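Local coordinates for protein fibrinogen alpha subunit (Gallus gallus, PDB 1M1J) that probably serves, once thrombin has cleaved it, as one of the three kinds of chain that polymerise into the fibrin matrix of blood clots, at residues 144-147 against 148-152; 183-186 against 187-190. All coordinates share one frame; numbering follows the deposited sequence.

Contact 1. Residues 144-147 against 148-152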
ATOM      1  N   GLN D 144      84.405-108.650  -8.925  1.00 62.66           N
ATOM      2  CA  GLN D 144      85.790-109.070  -8.749  1.00 53.55           C
ATOM      3  C   GLN D 144      85.864-109.910  -7.472  1.00 50.14           C
ATOM      4  O   GLN D 144      86.562-110.920  -7.425  1.00 48.53           O
ATOM      5  CB  GLN D 144      86.719-107.856  -8.648  1.00 50.36           C
ATOM      6  CG  GLN D 144      88.173-108.216  -8.357  1.00 41.63           C
ATOM      7  CD  GLN D 144      89.113-107.045  -8.543  1.00 49.08           C
ATOM      8  OE1 GLN D 144      89.301-106.554  -9.665  1.00 47.51           O
ATOM      9  NE2 GLN D 144      89.710-106.583  -7.444  1.00 37.60           N
ATOM     10  N   VAL D 145      85.134-109.499  -6.437  1.00 43.61           N
ATOM     11  CA  VAL D 145      85.125-110.253  -5.191  1.00 45.30           C
ATOM     12  C   VAL D 145      84.528-111.638  -5.434  1.00 54.91           C
ATOM     13  O   VAL D 145      84.758-112.565  -4.662  1.00 63.85           O
ATOM     14  CB  VAL D 145      84.310-109.537  -4.094  1.00 33.94           C
ATOM     15  CG1 VAL D 145      84.131-110.447  -2.895  1.00 33.63           C
ATOM     16  CG2 VAL D 145      85.025-108.272  -3.655  1.00 33.08           C
ATOM     17  N   VAL D 146      83.759-111.782  -6.509  1.00 57.99           N
ATOM     18  CA  VAL D 146      83.158-113.074  -6.835  1.00 61.62           C
ATOM     19  C   VAL D 146      84.178-113.965  -7.537  1.00 57.18           C
ATOM     20  O   VAL D 146      84.380-115.116  -7.151  1.00 55.30           O
ATOM     21  CB  VAL D 146      81.901-112.905  -7.748  1.00 65.81           C
ATOM     22  CG1 VAL D 146      81.569-114.220  -8.467  1.00 53.01           C
ATOM     23  CG2 VAL D 146      80.713-112.482  -6.904  1.00 59.63           C
ATOM     24  N   GLU D 147      84.811-113.422  -8.570  1.00 51.52           N
ATOM     25  CA  GLU D 147      85.810-114.150  -9.335  1.00 54.75           C
ATOM     26  C   GLU D 147      86.987-114.534  -8.451  1.00 56.88           C
ATOM     27  O   GLU D 147      87.561-115.609  -8.602  1.00 64.95           O
ATOM     28  CB  GLU D 147      86.308-113.287 -10.490  1.00 47.37           C
ATOM     29  CG  GLU D 147      87.313-113.968 -11.402  1.00 63.88           C
ATOM     30  CD  GLU D 147      87.733-113.068 -12.550  1.00 75.10           C
ATOM     31  OE1 GLU D 147      88.455-113.535 -13.457  1.00 76.19           O
ATOM     32  OE2 GLU D 147      87.335-111.884 -12.542  1.00 84.08           O
ATOM     33  N   MET D 148      87.330-113.643  -7.526  1.00 49.98           N
ATOM     34  CA  MET D 148      88.446-113.851  -6.617  1.00 46.66           C
ATOM     35  C   MET D 148      88.185-114.994  -5.642  1.00 52.59           C
ATOM     36  O   MET D 148      89.013-115.889  -5.505  1.00 64.25           O
ATOM     37  CB  MET D 148      88.731-112.563  -5.842  1.00 43.45           C
ATOM     38  CG  MET D 148      90.123-112.480  -5.238  1.00 58.53           C
ATOM     39  SD  MET D 148      91.433-112.255  -6.459  1.00 55.71           S
ATOM     40  CE  MET D 148      91.793-113.920  -6.855  1.00 64.24           C
ATOM     41  N   LYS D 149      87.038-114.973  -4.968  1.00 58.58           N
ATOM     42  CA  LYS D 149      86.703-116.026  -4.012  1.00 56.11           C
ATOM     43  C   LYS D 149      86.788-117.391  -4.686  1.00 60.10           C
ATOM     44  O   LYS D 149      87.019-118.405  -4.030  1.00 65.46           O
ATOM     45  CB  LYS D 149      85.300-115.815  -3.441  1.00 52.12           C
ATOM     46  CG  LYS D 149      84.943-116.787  -2.326  1.00 63.74           C
ATOM     47  CD  LYS D 149      83.682-116.364  -1.580  1.00 67.21           C
ATOM     48  CE  LYS D 149      83.362-117.318  -0.428  1.00 69.18           C
ATOM     49  NZ  LYS D 149      84.437-117.377   0.607  1.00 72.59           N
ATOM     50  N   ARG D 150      86.605-117.407  -6.002  1.00 58.80           N
ATOM     51  CA  ARG D 150      86.685-118.640  -6.775  1.00 57.93           C
ATOM     52  C   ARG D 150      88.134-118.929  -7.133  1.00 54.37           C
ATOM     53  O   ARG D 150      88.607-120.053  -7.003  1.00 61.52           O
ATOM     54  CB  ARG D 150      85.882-118.524  -8.075  1.00 62.52           C
ATOM     55  CG  ARG D 150      84.415-118.905  -7.964  1.00 71.45           C
ATOM     56  CD  ARG D 150      83.753-118.895  -9.334  1.00 64.78           C
ATOM     57  NE  ARG D 150      82.420-119.488  -9.292  1.00 77.73           N
ATOM     58  CZ  ARG D 150      81.402-118.997  -8.593  1.00 78.91           C
ATOM     59  NH1 ARG D 150      81.555-117.895  -7.871  1.00 80.05           N
ATOM     60  NH2 ARG D 150      80.230-119.616  -8.607  1.00 80.31           N
ATOM     61  N   LEU D 151      88.831-117.897  -7.589  1.00 47.95           N
ATOM     62  CA  LEU D 151      90.218-118.022  -7.993  1.00 45.55           C
ATOM     63  C   LEU D 151      91.125-118.500  -6.865  1.00 48.45           C
ATOM     64  O   LEU D 151      91.888-119.446  -7.045  1.00 44.52           O
ATOM     65  CB  LEU D 151      90.731-116.686  -8.519  1.00 42.61           C
ATOM     66  CG  LEU D 151      91.566-116.759  -9.797  1.00 44.01           C
ATOM     67  CD1 LEU D 151      92.334-115.449  -9.961  1.00 43.33           C
ATOM     68  CD2 LEU D 151      92.531-117.929  -9.729  1.00 41.44           C
ATOM     69  N   GLU D 152      91.044-117.851  -5.705  1.00 45.79           N
ATOM     70  CA  GLU D 152      91.880-118.245  -4.579  1.00 44.60           C
ATOM     71  C   GLU D 152      91.753-119.732  -4.324  1.00 38.94           C
ATOM     72  O   GLU D 152      92.748-120.404  -4.084  1.00 50.98           O
ATOM     73  CB  GLU D 152      91.514-117.482  -3.301  1.00 42.18           C
ATOM     74  CG  GLU D 152      92.330-117.928  -2.085  1.00 48.95           C
ATOM     75  CD  GLU D 152      92.077-117.090  -0.844  1.00 54.32           C
ATOM     76  OE1 GLU D 152      92.610-117.437   0.236  1.00 61.31           O
ATOM     77  OE2 GLU D 152      91.350-116.082  -0.942  1.00 63.02           O
TER
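V146 and R150, one helical turn apart, lie side by side and point the same way on helix 82-160, V146 exposed and R150 partly so. Methyl CG1 of V146 stands 3.7 Å from NH1 of R150 and meets the guanidinium obliquely. R150 starts with CG beside its own backbone N (chi1 -88°) and then runs extended as far as NE, a course that lays the aliphatic part of the chain past the V146 carbonyl before the charged end comes level with the methyl.

Backbone hydrogen bonds join the two turns. The firm ones are M148 N to Q144 O at 2.8 Å and L151 N to E147 O, also 2.8 Å. Between them the ladder slackens: K149 N reaches V145 O weakly at 3.3 Å, and R150 N divides itself between two weak bonds, to V146 O and E147 O.

The remaining side chains join the helix to its neighbours. E147, extended throughout, turns its carboxylate to another protein chain of the assembly, where OE1 forms a salt bridge with a basic residue. M148 bends at chi2 (71°) and chi3, packing against Y179 of helix 178-191 and an apolar residue of that same neighbouring chain; L151 packs on an apolar residue there too. V145 meets Y179 and I182. This is one strand of the fibrinogen coiled coil, an alpha helix packed by partner chains and by the same chain folded back as a fourth strand.

Contact 2. Residues 183-186 against 187-190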
ATOM      1  N   GLN D 183      82.880-108.629   2.018  1.00 76.16           N
ATOM      2  CA  GLN D 183      81.485-108.530   1.615  1.00 72.59           C
ATOM      3  C   GLN D 183      80.699-107.731   2.645  1.00 72.89           C
ATOM      4  O   GLN D 183      79.636-107.185   2.346  1.00 78.26           O
ATOM      5  CB  GLN D 183      80.877-109.922   1.453  1.00 67.91           C
ATOM      6  CG  GLN D 183      79.539-109.914   0.735  1.00 66.34           C
ATOM      7  CD  GLN D 183      79.628-109.339  -0.676  1.00 74.90           C
ATOM      8  OE1 GLN D 183      80.135-109.985  -1.603  1.00 63.66           O
ATOM      9  NE2 GLN D 183      79.140-108.110  -0.841  1.00 66.95           N
ATOM     10  N   LYS D 184      81.226-107.663   3.860  1.00 65.00           N
ATOM     11  CA  LYS D 184      80.572-106.907   4.908  1.00 70.75           C
ATOM     12  C   LYS D 184      80.652-105.431   4.515  1.00 78.34           C
ATOM     13  O   LYS D 184      79.672-104.695   4.624  1.00 84.10           O
ATOM     14  CB  LYS D 184      81.277-107.141   6.240  1.00 73.70           C
ATOM     15  CG  LYS D 184      80.413-106.878   7.459  1.00 75.43           C
ATOM     16  CD  LYS D 184      81.130-107.289   8.741  1.00 81.41           C
ATOM     17  CE  LYS D 184      81.621-108.737   8.680  1.00 85.64           C
ATOM     18  NZ  LYS D 184      80.532-109.701   8.340  1.00 83.13           N
ATOM     19  N   HIS D 185      81.824-105.009   4.046  1.00 80.03           N
ATOM     20  CA  HIS D 185      82.027-103.627   3.621  1.00 73.70           C
ATOM     21  C   HIS D 185      81.209-103.273   2.384  1.00 71.37           C
ATOM     22  O   HIS D 185      80.538-102.247   2.361  1.00 73.64           O
ATOM     23  CB  HIS D 185      83.502-103.360   3.327  1.00 77.62           C
ATOM     24  CG  HIS D 185      84.358-103.267   4.550  1.00 82.99           C
ATOM     25  ND1 HIS D 185      84.020-102.488   5.635  1.00 86.19           N
ATOM     26  CD2 HIS D 185      85.556-103.825   4.845  1.00 83.14           C
ATOM     27  CE1 HIS D 185      84.972-102.570   6.546  1.00 86.51           C
ATOM     28  NE2 HIS D 185      85.916-103.373   6.090  1.00 88.27           N
ATOM     29  N   LEU D 186      81.276-104.111   1.353  1.00 71.18           N
ATOM     30  CA  LEU D 186      80.530-103.859   0.122  1.00 70.55           C
ATOM     31  C   LEU D 186      79.066-103.533   0.401  1.00 74.18           C
ATOM     32  O   LEU D 186      78.497-102.628  -0.214  1.00 75.81           O
ATOM     33  CB  LEU D 186      80.604-105.066  -0.818  1.00 66.03           C
ATOM     34  CG  LEU D 186      81.858-105.257  -1.670  1.00 57.56           C
ATOM     35  CD1 LEU D 186      81.991-104.133  -2.683  1.00 53.09           C
ATOM     36  CD2 LEU D 186      83.061-105.305  -0.763  1.00 74.74           C
ATOM     37  N   THR D 187      78.458-104.269   1.324  1.00 72.60           N
ATOM     38  CA  THR D 187      77.058-104.031   1.663  1.00 79.62           C
ATOM     39  C   THR D 187      76.939-102.733   2.454  1.00 79.04           C
ATOM     40  O   THR D 187      76.025-101.935   2.235  1.00 78.27           O
ATOM     41  CB  THR D 187      76.474-105.195   2.501  1.00 84.02           C
ATOM     42  OG1 THR D 187      77.241-105.360   3.700  1.00 78.24           O
ATOM     43  CG2 THR D 187      76.494-106.493   1.698  1.00 78.89           C
ATOM     44  N   GLN D 188      77.878-102.532   3.371  1.00 80.46           N
ATOM     45  CA  GLN D 188      77.922-101.339   4.209  1.00 78.47           C
ATOM     46  C   GLN D 188      78.046-100.072   3.358  1.00 76.77           C
ATOM     47  O   GLN D 188      77.574 -99.007   3.746  1.00 81.57           O
ATOM     48  CB  GLN D 188      79.108-101.452   5.165  1.00 80.92           C
ATOM     49  CG  GLN D 188      79.377-100.241   6.027  1.00 83.15           C
ATOM     50  CD  GLN D 188      80.659-100.401   6.831  1.00 90.85           C
ATOM     51  OE1 GLN D 188      80.789-101.322   7.640  1.00 90.13           O
ATOM     52  NE2 GLN D 188      81.615 -99.505   6.606  1.00 82.64           N
ATOM     53  N   ALA D 189      78.681-100.193   2.195  1.00 72.64           N
ATOM     54  CA  ALA D 189      78.855 -99.058   1.295  1.00 70.54           C
ATOM     55  C   ALA D 189      77.647 -98.921   0.384  1.00 75.16           C
ATOM     56  O   ALA D 189      77.411 -97.863  -0.201  1.00 77.72           O
ATOM     57  CB  ALA D 189      80.104 -99.241   0.460  1.00 64.27           C
ATOM     58  N   SER D 190      76.887-100.000   0.255  1.00 78.17           N
ATOM     59  CA  SER D 190      75.706 -99.992  -0.592  1.00 79.58           C
ATOM     60  C   SER D 190      74.523 -99.417   0.178  1.00 82.44           C
ATOM     61  O   SER D 190      73.591 -98.869  -0.413  1.00 88.68           O
ATOM     62  CB  SER D 190      75.383-101.413  -1.058  1.00 72.38           C
ATOM     63  OG  SER D 190      74.376-101.402  -2.053  1.00 76.88           O
TER
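T187 and K184 meet in helix 178-191, part of the region of the alpha chain that folds back to give the fibrinogen coiled coil its fourth strand. K184 O takes two hydrogen bonds from the same face of its carbonyl plane: one from Q188 N at 3.1 Å, the other from T187 OG1 at 2.7 Å, which sits above the plane by 39°. The threonine hydroxyl can turn back to this oxygen because OG1 lies between its own backbone N and carbonyl carbon (chi1 58°). That choice leaves CG2 near Q183 O, 3.3 Å away, while T187 N bonds the same oxygen weakly.

Further on, H185 O is satisfied by A189 N at 2.8 Å. L186 O receives weak bonds alone across this turn, from A189 N and from S190 N, the latter at 3.1 Å. Q188 O is taken by the hydroxyl of S191. L186 and A189 are buried: both pack on Q138 of helix 82-160 and on apolar side chains of another protein chain, and L186 also touches I141.

H185 and Q188 run side by side, each also packing on an apolar side chain of that other protein chain, with imidazole and amide planes nearly perpendicular at 89°. Q188 NE2 comes to the edge of the ring, close to its plane, but Q188 NE2 and OE1 both lie 4.0 Å from H185 ND1, so neither amide atom is favoured.

How the contacts relate
Contacts 1 and 2 sit on two successive helices of the chain, 82-160 and 178-191, which pack together after the chain reverses direction between them, so that the two segments run antiparallel. Their centres are about 16 Å apart, and they touch where the V145 methyl CG1 of contact 1 packs against the end of the Q183 side chain of contact 2. E152, at the far end of contact 1, hydrogen-bonds Y172 in the connection between the helices. Both contacts are structural parts of the coiled coil; contact 1 packs on two other protein chains of the assembly, contact 2 on one.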